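Long-range contacts in molybdopterin-guanine dinucleotide biosynthesis protein B (Bacillus subtilis subsp. spizizenii, PDB 4OYH), which probably binds GTP and hydrolyses it weakly, and may act as an adapter in the biosynthesis and use of the molybdopterin guanine dinucleotide cofactor: residues 39-44 and 103-108; 70-75 and 83-88; 134-139 and 151-156. The protein carries 2 engineered substitutions. All blocks are in the same frame, centred on the assembly; numbering follows the deposited sequence.

Contacts 1 and 3 share the parallel sheet of the P-loop NTPase fold and include its outermost strands within the chain, 41-46 and 155-156; their centres are about 21 Å apart. Contact 2, a separate hairpin, lies in sequence between the segments of contact 1, about 21 Å centre to centre. Contacts 2 and 3 sit on opposite sides of the chain's centre, their centres about 37 Å apart. Contact 1 holds Thr103 and Asp104 of the probable GTP site, from which contact 2 of the same chain lies apart. Contact 2 of one subunit packs against contact 1 of the other, Arg87 of the second subunit on Asn40 and Thr103; contact 3 touches no other protein chain.

Contact 1: 39-44 and 103-108; sequences LNLGCL and TDCLLI
Two neighbouring parallel strands of the P-loop NTPase fold meet here: 41-46, at one edge of the chain's central sheet, and 105-109, the next strand inward. Gly42 uses both of its polar backbone atoms in the ladder. Its N gives an almost straight bond to Cys105 O (3.0 Å, 178°), while its O accepts Leu107 N at 3.0 Å, the donor in each case standing above the carbonyl plane. Leu44 N then meets Leu107 O at 2.9 Å, nearly along the C=O axis, and the same oxygen takes a CA-H...O contact from Cys43. Ahead of Leu41 and Cys105, Asn40 O is held in its carbonyl plane by Asp104 N at 2.6 Å, with a weak second bond from Cys105 N. The Asn40 and Asp104 side chains cross at about a right angle, amide and carboxylate planes 65° apart; Asp104 OD2 lies 3.1 Å from Asn40 CB and accepts a weak bond from Asn40 N.

On the face bearing Leu41, Cys43, Cys105 and Leu107, Leu41 CG is anti to the backbone N, and CD1 rests 3.5 Å from Cys105 SG. That sulfur, in the crowded position between N and carbonyl carbon, is also met by Leu39 CD1. On the other face Leu106 CD1 comes to 3.6 Å from Gly42 C and 4.0 Å from Leu44 CB.

Helix 23-35 packs on the first face through Ile27, Leu31 and Ala34. On the second, Tyr98 of helix 91-100 packs on Leu44 and Leu106, and Leu91 on Leu44 and Ile108. Leu106 and Ile108 bond onward to strand 12-16, while Cys43 and Leu44 pair with a strand of the second subunit, carrying the sheet across the interface. Thr103 and Asp104 probably belong to the GTP site; nearby, Asn40 ND2 is bonded to Glu102 O.

Contact 2: 70-75 and 83-88; sequences ADVTAV and LTARRL. Engineered in segment 83-88: Leu88 (natural residue Asn).
Thr73 O is gripped by two donors of a single residue: Thr84 N, at 2.9 Å and nearly along the C=O axis, and Thr84 OG1, a weak bond at 3.3 Å. The hydroxyl can reach it because OG1 of Thr84 stands between the backbone N and carbonyl carbon (chi1 63°). Thr73 N returns a bond to Thr84 O at 2.9 Å, making Thr73 and Thr84 a hydrogen-bonded pair of the antiparallel hairpin. Thr73 OG1 is held by Asp63 OD1.

Farther along, Asp71 O receives Arg86 N at 2.7 Å in an almost straight bond (174°). Both carboxylate oxygens of Asp71 are used: OD1 takes a weak bond from Val72 N, and OD2 forms a salt bridge with Arg87 NH1 at 2.7 Å, met from above the carboxylate plane. The Arg87 chain is bent at chi2 and chi3, bringing its guanidinium over Val72, whose CG2 sits 3.6 Å from CZ and centrally over one face. On the same face of the hairpin as Val72, Leu83 CD2 packs 3.7 Å from Ala74 CB.

The hairpin of strands 72-77 and 80-86 is built into the dimer: both strands pair with the second subunit in parallel ladders, Arg87 NH2 bonds to Leu101 O of that subunit, and Val72 and Ala74 pack on Tyr98 in its helix 91-100.

Contact 3: 134-139 and 151-156; sequences VNTIAI and QGLPIF. With SO4 (sulfate ion), chain H.
Strand 136-141 and the short strand 155-156 close one edge of the parallel sheet of the P-loop NTPase fold, joined by a single parallel bridge between Ile139 and Ile155. Its two backbone hydrogen bonds both use Ile139: N donates to Pro154 O at 3.1 Å, and O accepts Phe156 N at 3.0 Å. Each donor lies nearly along the C=O axis. Two longer CA-H...O contacts, from Ala138 to Pro154 O and from Ile155 to Ile139 O, accompany them.

The apolar packing centres on Leu153, whose CG takes the crowded position between N and carbonyl carbon (chi1 41°). Its CD2 reaches Thr136 CG2 at 3.4 Å and also touches Ile139, while CD1 meets Ile139 CD1 at 3.5 Å. Ile155 curls its CD1 back to 3.8 Å from Ile139 CB. On the other side of the sheet Ala138 CB meets the Phe156 ring in plane at its edge, 3.8 Å from CE2, while helix 161-171 packs on Phe156 through Ala163 and Leu166. From strand 118-122, Leu122 touches Ile139 and Val120 touches Thr136.

A sulfate ion, probably from the crystallisation liquor, is bound at the start of 134-139. Two consecutive backbone amides bind separate oxygens of it, Asn135 N reaching O2 at 2.9 Å and Thr136 N reaching O3 at 3.0 Å.

Contact 1: 39-44 and 103-108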
loop_
_atom_site.group_PDB
_atom_site.type_symbol
_atom_site.label_atom_id
_atom_site.label_comp_id
_atom_site.label_asym_id
_atom_site.label_seq_id
_atom_site.Cartn_x
_atom_site.Cartn_y
_atom_site.Cartn_z
ATOM N N LEU A 39 -6.138 -7.053 -19.496
ATOM C CA LEU A 39 -5.374 -7.931 -18.643
ATOM C C LEU A 39 -5.209 -7.251 -17.285
ATOM O O LEU A 39 -5.037 -6.037 -17.214
ATOM C CB LEU A 39 -4.036 -8.248 -19.302
ATOM C CG LEU A 39 -3.065 -9.101 -18.494
ATOM C CD1 LEU A 39 -3.592 -10.517 -18.267
ATOM C CD2 LEU A 39 -1.718 -9.114 -19.191
ATOM N N ASN A 40 -5.304 -8.027 -16.211
ATOM C CA ASN A 40 -5.334 -7.465 -14.853
ATOM C C ASN A 40 -4.040 -7.833 -14.090
ATOM O O ASN A 40 -3.904 -8.877 -13.428
ATOM C CB ASN A 40 -6.608 -7.938 -14.143
ATOM C CG ASN A 40 -6.591 -7.706 -12.661
ATOM O OD1 ASN A 40 -5.920 -6.806 -12.147
ATOM N ND2 ASN A 40 -7.343 -8.534 -11.950
ATOM N N LEU A 41 -3.084 -6.933 -14.204
ATOM C CA LEU A 41 -1.708 -7.257 -13.957
ATOM C C LEU A 41 -1.116 -6.257 -12.971
ATOM O O LEU A 41 -1.310 -5.064 -13.110
ATOM C CB LEU A 41 -0.963 -7.276 -15.289
ATOM C CG LEU A 41 0.570 -7.151 -15.331
ATOM C CD1 LEU A 41 1.313 -8.426 -14.962
ATOM C CD2 LEU A 41 0.910 -6.743 -16.700
ATOM N N GLY A 42 -0.436 -6.778 -11.957
ATOM C CA GLY A 42 0.192 -5.972 -10.939
ATOM C C GLY A 42 1.637 -5.687 -11.310
ATOM O O GLY A 42 2.180 -6.273 -12.214
ATOM N N CYS A 43 2.249 -4.777 -10.585
ATOM C CA CYS A 43 3.621 -4.397 -10.807
ATOM C C CYS A 43 4.321 -4.217 -9.470
ATOM O O CYS A 43 3.780 -3.641 -8.512
ATOM C CB CYS A 43 3.715 -3.109 -11.643
ATOM S SG CYS A 43 5.273 -3.037 -12.521
ATOM N N LEU A 44 5.510 -4.767 -9.389
ATOM C CA LEU A 44 6.283 -4.740 -8.143
ATOM C C LEU A 44 7.757 -4.476 -8.472
ATOM O O LEU A 44 8.393 -5.105 -9.354
ATOM C CB LEU A 44 6.101 -6.021 -7.363
ATOM C CG LEU A 44 6.996 -6.141 -6.115
ATOM C CD1 LEU A 44 6.561 -5.183 -5.060
ATOM C CD2 LEU A 44 7.025 -7.578 -5.550
ATOM N N THR A 103 -5.215 -9.675 -8.268
ATOM C CA THR A 103 -4.656 -9.419 -9.591
ATOM C C THR A 103 -4.607 -10.748 -10.341
ATOM O O THR A 103 -4.592 -11.783 -9.708
ATOM C CB THR A 103 -3.226 -8.785 -9.507
ATOM O OG1 THR A 103 -2.364 -9.643 -8.759
ATOM C CG2 THR A 103 -3.253 -7.411 -8.821
ATOM N N ASP A 104 -4.568 -10.724 -11.670
ATOM C CA ASP A 104 -4.447 -11.960 -12.478
ATOM C C ASP A 104 -3.021 -12.499 -12.559
ATOM O O ASP A 104 -2.796 -13.667 -12.826
ATOM C CB ASP A 104 -4.889 -11.739 -13.938
ATOM C CG ASP A 104 -6.374 -11.439 -14.097
ATOM O OD1 ASP A 104 -7.172 -11.765 -13.172
ATOM O OD2 ASP A 104 -6.728 -10.900 -15.188
ATOM N N CYS A 105 -2.054 -11.609 -12.409
ATOM C CA CYS A 105 -0.675 -11.929 -12.723
ATOM C C CYS A 105 0.244 -10.803 -12.257
ATOM O O CYS A 105 -0.223 -9.807 -11.709
ATOM C CB CYS A 105 -0.516 -12.174 -14.218
ATOM S SG CYS A 105 -1.168 -10.851 -15.244
ATOM N N LEU A 106 1.546 -10.966 -12.447
ATOM C CA LEU A 106 2.472 -10.014 -11.840
ATOM C C LEU A 106 3.763 -9.827 -12.625
ATOM O O LEU A 106 4.446 -10.787 -13.017
ATOM C CB LEU A 106 2.751 -10.443 -10.409
ATOM C CG LEU A 106 3.804 -9.637 -9.637
ATOM C CD1 LEU A 106 3.359 -8.154 -9.404
ATOM C CD2 LEU A 106 4.101 -10.344 -8.356
ATOM N N LEU A 107 4.035 -8.551 -12.874
ATOM C CA LEU A 107 5.280 -8.051 -13.441
ATOM C C LEU A 107 6.162 -7.587 -12.305
ATOM O O LEU A 107 5.753 -6.743 -11.513
ATOM C CB LEU A 107 5.033 -6.870 -14.392
ATOM C CG LEU A 107 5.639 -6.807 -15.796
ATOM C CD1 LEU A 107 5.765 -5.384 -16.247
ATOM C CD2 LEU A 107 6.936 -7.490 -15.901
ATOM N N ILE A 108 7.365 -8.140 -12.207
ATOM C CA ILE A 108 8.301 -7.709 -11.159
ATOM C C ILE A 108 9.537 -7.044 -11.788
ATOM O O ILE A 108 10.145 -7.617 -12.698
ATOM C CB ILE A 108 8.757 -8.884 -10.298
ATOM C CG1 ILE A 108 7.535 -9.686 -9.812
ATOM C CG2 ILE A 108 9.645 -8.366 -9.196
ATOM C CD1 ILE A 108 7.778 -10.555 -8.632
#

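Contact 2: 70-75 and 83-88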
loop_
_atom_site.group_PDB
_atom_site.type_symbol
_atom_site.label_atom_id
_atom_site.label_comp_id
_atom_site.label_asym_id
_atom_site.label_seq_id
_atom_site.Cartn_x
_atom_site.Cartn_y
_atom_site.Cartn_z
ATOM N N ALA A 70 3.440 4.622 13.800
ATOM C CA ALA A 70 2.953 3.252 13.483
ATOM C C ALA A 70 3.519 2.573 12.207
ATOM O O ALA A 70 4.140 3.221 11.359
ATOM C CB ALA A 70 1.444 3.274 13.378
ATOM N N ASP A 71 3.224 1.269 12.092
ATOM C CA ASP A 71 3.827 0.295 11.144
ATOM C C ASP A 71 3.113 0.051 9.829
ATOM O O ASP A 71 3.740 -0.124 8.770
ATOM C CB ASP A 71 3.896 -1.086 11.820
ATOM C CG ASP A 71 2.500 -1.574 12.291
ATOM O OD1 ASP A 71 1.588 -0.718 12.455
ATOM O OD2 ASP A 71 2.306 -2.801 12.485
ATOM N N VAL A 72 1.796 -0.080 9.945
ATOM C CA VAL A 72 0.896 -0.249 8.812
ATOM C C VAL A 72 -0.068 0.936 8.809
ATOM O O VAL A 72 -0.921 1.054 9.693
ATOM C CB VAL A 72 0.157 -1.575 8.921
ATOM C CG1 VAL A 72 -0.806 -1.799 7.754
ATOM C CG2 VAL A 72 1.177 -2.699 9.034
ATOM N N THR A 73 0.094 1.825 7.839
ATOM C CA THR A 73 -0.745 3.045 7.736
ATOM C C THR A 73 -1.245 3.247 6.306
ATOM O O THR A 73 -0.572 2.875 5.362
ATOM C CB THR A 73 0.023 4.357 8.144
ATOM O OG1 THR A 73 1.017 4.644 7.169
ATOM C CG2 THR A 73 0.698 4.268 9.500
ATOM N N ALA A 74 -2.399 3.880 6.140
ATOM C CA ALA A 74 -2.971 4.069 4.803
ATOM C C ALA A 74 -3.978 5.218 4.658
ATOM O O ALA A 74 -4.590 5.696 5.637
ATOM C CB ALA A 74 -3.618 2.793 4.352
ATOM N N VAL A 75 -4.114 5.661 3.409
ATOM C CA VAL A 75 -5.145 6.612 3.005
ATOM C C VAL A 75 -5.977 6.035 1.890
ATOM O O VAL A 75 -5.434 5.475 0.938
ATOM C CB VAL A 75 -4.569 7.935 2.517
ATOM C CG1 VAL A 75 -5.700 8.969 2.339
ATOM C CG2 VAL A 75 -3.593 8.432 3.489
ATOM N N LEU A 83 -0.955 2.822 0.608
ATOM C CA LEU A 83 -0.625 2.047 1.800
ATOM C C LEU A 83 0.885 1.964 2.001
ATOM O O LEU A 83 1.639 1.682 1.078
ATOM C CB LEU A 83 -1.274 0.652 1.650
ATOM C CG LEU A 83 -1.156 -0.482 2.675
ATOM C CD1 LEU A 83 0.173 -1.125 2.557
ATOM C CD2 LEU A 83 -1.375 -0.081 4.084
ATOM N N THR A 84 1.309 2.178 3.232
ATOM C CA THR A 84 2.692 1.919 3.660
ATOM C C THR A 84 2.726 0.876 4.803
ATOM O O THR A 84 2.074 1.042 5.840
ATOM C CB THR A 84 3.383 3.192 4.177
ATOM O OG1 THR A 84 2.668 3.636 5.329
ATOM C CG2 THR A 84 3.356 4.314 3.158
ATOM N N ALA A 85 3.535 -0.162 4.652
ATOM C CA ALA A 85 3.522 -1.280 5.593
ATOM C C ALA A 85 4.912 -1.777 5.919
ATOM O O ALA A 85 5.520 -2.402 5.088
ATOM C CB ALA A 85 2.705 -2.425 5.039
ATOM N N ARG A 86 5.369 -1.509 7.142
ATOM C CA ARG A 86 6.644 -1.995 7.665
ATOM C C ARG A 86 6.564 -3.432 8.203
ATOM O O ARG A 86 6.158 -3.652 9.333
ATOM C CB ARG A 86 7.129 -1.074 8.789
ATOM C CG ARG A 86 7.966 0.077 8.315
ATOM C CD ARG A 86 8.177 1.208 9.353
ATOM N NE ARG A 86 8.786 2.344 8.659
ATOM C CZ ARG A 86 10.040 2.358 8.211
ATOM N NH1 ARG A 86 10.842 1.317 8.443
ATOM N NH2 ARG A 86 10.496 3.416 7.538
ATOM N N ARG A 87 6.969 -4.388 7.382
ATOM C CA ARG A 87 7.100 -5.795 7.776
ATOM C C ARG A 87 8.423 -6.381 7.308
ATOM O O ARG A 87 9.194 -5.763 6.553
ATOM C CB ARG A 87 5.991 -6.669 7.176
ATOM C CG ARG A 87 4.626 -6.222 7.402
ATOM C CD ARG A 87 4.407 -5.999 8.831
ATOM N NE ARG A 87 3.054 -6.252 9.296
ATOM C CZ ARG A 87 2.598 -5.722 10.403
ATOM N NH1 ARG A 87 3.387 -4.908 11.107
ATOM N NH2 ARG A 87 1.381 -6.009 10.827
ATOM N N LEU A 88 8.648 -7.615 7.709
ATOM C CA LEU A 88 9.791 -8.349 7.223
ATOM C C LEU A 88 9.309 -9.035 5.959
ATOM O O LEU A 88 8.967 -10.224 5.966
ATOM C CB LEU A 88 10.312 -9.338 8.270
ATOM C CG LEU A 88 11.748 -9.858 8.130
ATOM C CD1 LEU A 88 11.730 -11.345 8.381
ATOM C CD2 LEU A 88 12.394 -9.571 6.789
#

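Contact 3: 134-139 and 151-156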
loop_
_atom_site.group_PDB
_atom_site.type_symbol
_atom_site.label_atom_id
_atom_site.label_comp_id
_atom_site.label_asym_id
_atom_site.label_seq_id
_atom_site.Cartn_x
_atom_site.Cartn_y
_atom_site.Cartn_z
ATOM N N VAL A 134 18.446 -17.773 -12.550
ATOM C CA VAL A 134 17.747 -18.865 -13.207
ATOM C C VAL A 134 16.439 -18.412 -13.841
ATOM O O VAL A 134 15.868 -17.367 -13.508
ATOM C CB VAL A 134 17.453 -20.029 -12.214
ATOM C CG1 VAL A 134 18.734 -20.440 -11.494
ATOM C CG2 VAL A 134 16.430 -19.624 -11.195
ATOM N N ASN A 135 16.022 -19.234 -14.792
ATOM C CA ASN A 135 14.741 -19.176 -15.440
ATOM C C ASN A 135 14.648 -17.997 -16.363
ATOM O O ASN A 135 13.610 -17.334 -16.463
ATOM C CB ASN A 135 13.607 -19.156 -14.408
ATOM C CG ASN A 135 12.325 -19.708 -14.980
ATOM O OD1 ASN A 135 12.296 -20.175 -16.120
ATOM N ND2 ASN A 135 11.266 -19.666 -14.204
ATOM N N THR A 136 15.740 -17.772 -17.072
ATOM C CA THR A 136 15.847 -16.664 -17.996
ATOM C C THR A 136 15.199 -17.079 -19.295
ATOM O O THR A 136 15.598 -18.093 -19.861
ATOM C CB THR A 136 17.318 -16.275 -18.246
ATOM O OG1 THR A 136 17.899 -15.840 -17.017
ATOM C CG2 THR A 136 17.425 -15.167 -19.288
ATOM N N ILE A 137 14.220 -16.312 -19.783
ATOM C CA ILE A 137 13.447 -16.757 -20.965
ATOM C C ILE A 137 13.717 -15.913 -22.170
ATOM O O ILE A 137 13.264 -16.251 -23.293
ATOM C CB ILE A 137 11.919 -16.796 -20.688
ATOM C CG1 ILE A 137 11.407 -15.460 -20.174
ATOM C CG2 ILE A 137 11.625 -17.945 -19.678
ATOM C CD1 ILE A 137 9.907 -15.279 -20.194
ATOM N N ALA A 138 14.441 -14.815 -21.944
ATOM C CA ALA A 138 14.879 -13.963 -23.047
ATOM C C ALA A 138 15.914 -12.957 -22.637
ATOM O O ALA A 138 16.033 -12.611 -21.471
ATOM C CB ALA A 138 13.714 -13.236 -23.629
ATOM N N ILE A 139 16.652 -12.478 -23.619
ATOM C CA ILE A 139 17.593 -11.408 -23.393
ATOM C C ILE A 139 17.273 -10.273 -24.311
ATOM O O ILE A 139 17.103 -10.452 -25.510
ATOM C CB ILE A 139 19.044 -11.860 -23.615
ATOM C CG1 ILE A 139 19.467 -12.827 -22.503
ATOM C CG2 ILE A 139 19.991 -10.641 -23.637
ATOM C CD1 ILE A 139 20.448 -13.805 -22.945
ATOM N N GLN A 151 23.284 -19.347 -26.280
ATOM C CA GLN A 151 22.548 -20.578 -26.299
ATOM C C GLN A 151 21.342 -20.512 -25.390
ATOM O O GLN A 151 21.396 -19.931 -24.310
ATOM C CB GLN A 151 23.465 -21.720 -25.854
ATOM C CG GLN A 151 23.299 -23.005 -26.616
ATOM C CD GLN A 151 22.729 -24.119 -25.755
ATOM O OE1 GLN A 151 21.795 -23.906 -24.962
ATOM N NE2 GLN A 151 23.292 -25.323 -25.904
ATOM N N GLY A 152 20.247 -21.093 -25.856
ATOM C CA GLY A 152 19.173 -21.488 -24.972
ATOM C C GLY A 152 18.019 -20.541 -24.783
ATOM O O GLY A 152 17.155 -20.808 -23.936
ATOM N N LEU A 153 17.990 -19.450 -25.538
ATOM C CA LEU A 153 16.894 -18.495 -25.420
ATOM C C LEU A 153 16.884 -17.465 -26.530
ATOM O O LEU A 153 17.881 -17.262 -27.223
ATOM C CB LEU A 153 16.945 -17.788 -24.055
ATOM C CG LEU A 153 18.320 -17.376 -23.521
ATOM C CD1 LEU A 153 19.063 -16.557 -24.526
ATOM C CD2 LEU A 153 18.203 -16.595 -22.225
ATOM N N PRO A 154 15.741 -16.802 -26.713
ATOM C CA PRO A 154 15.642 -15.808 -27.783
ATOM C C PRO A 154 16.338 -14.475 -27.445
ATOM O O PRO A 154 16.409 -14.135 -26.281
ATOM C CB PRO A 154 14.125 -15.634 -27.925
ATOM C CG PRO A 154 13.600 -15.977 -26.620
ATOM C CD PRO A 154 14.428 -17.145 -26.182
ATOM N N ILE A 155 16.786 -13.742 -28.463
ATOM C CA ILE A 155 17.478 -12.449 -28.314
ATOM C C ILE A 155 16.791 -11.355 -29.123
ATOM O O ILE A 155 16.541 -11.529 -30.307
ATOM C CB ILE A 155 18.941 -12.497 -28.799
ATOM C CG1 ILE A 155 19.666 -13.735 -28.284
ATOM C CG2 ILE A 155 19.649 -11.226 -28.400
ATOM C CD1 ILE A 155 19.810 -13.795 -26.802
ATOM N N PHE A 156 16.519 -10.221 -28.484
ATOM C CA PHE A 156 15.809 -9.119 -29.109
ATOM C C PHE A 156 16.622 -7.832 -29.128
ATOM O O PHE A 156 17.577 -7.714 -28.361
ATOM C CB PHE A 156 14.543 -8.856 -28.364
ATOM C CG PHE A 156 13.683 -10.024 -28.248
ATOM C CD1 PHE A 156 12.929 -10.441 -29.313
ATOM C CD2 PHE A 156 13.604 -10.709 -27.076
ATOM C CE1 PHE A 156 12.123 -11.506 -29.197
ATOM C CE2 PHE A 156 12.791 -11.788 -26.970
ATOM C CZ PHE A 156 12.065 -12.185 -28.029
HETATM S S SO4 H . 18.440 -20.834 -17.117
HETATM O O1 SO4 H . 19.819 -21.045 -16.665
HETATM O O2 SO4 H . 17.452 -21.306 -16.168
HETATM O O3 SO4 H . 18.285 -19.401 -17.244
HETATM O O4 SO4 H . 18.185 -21.506 -18.376
#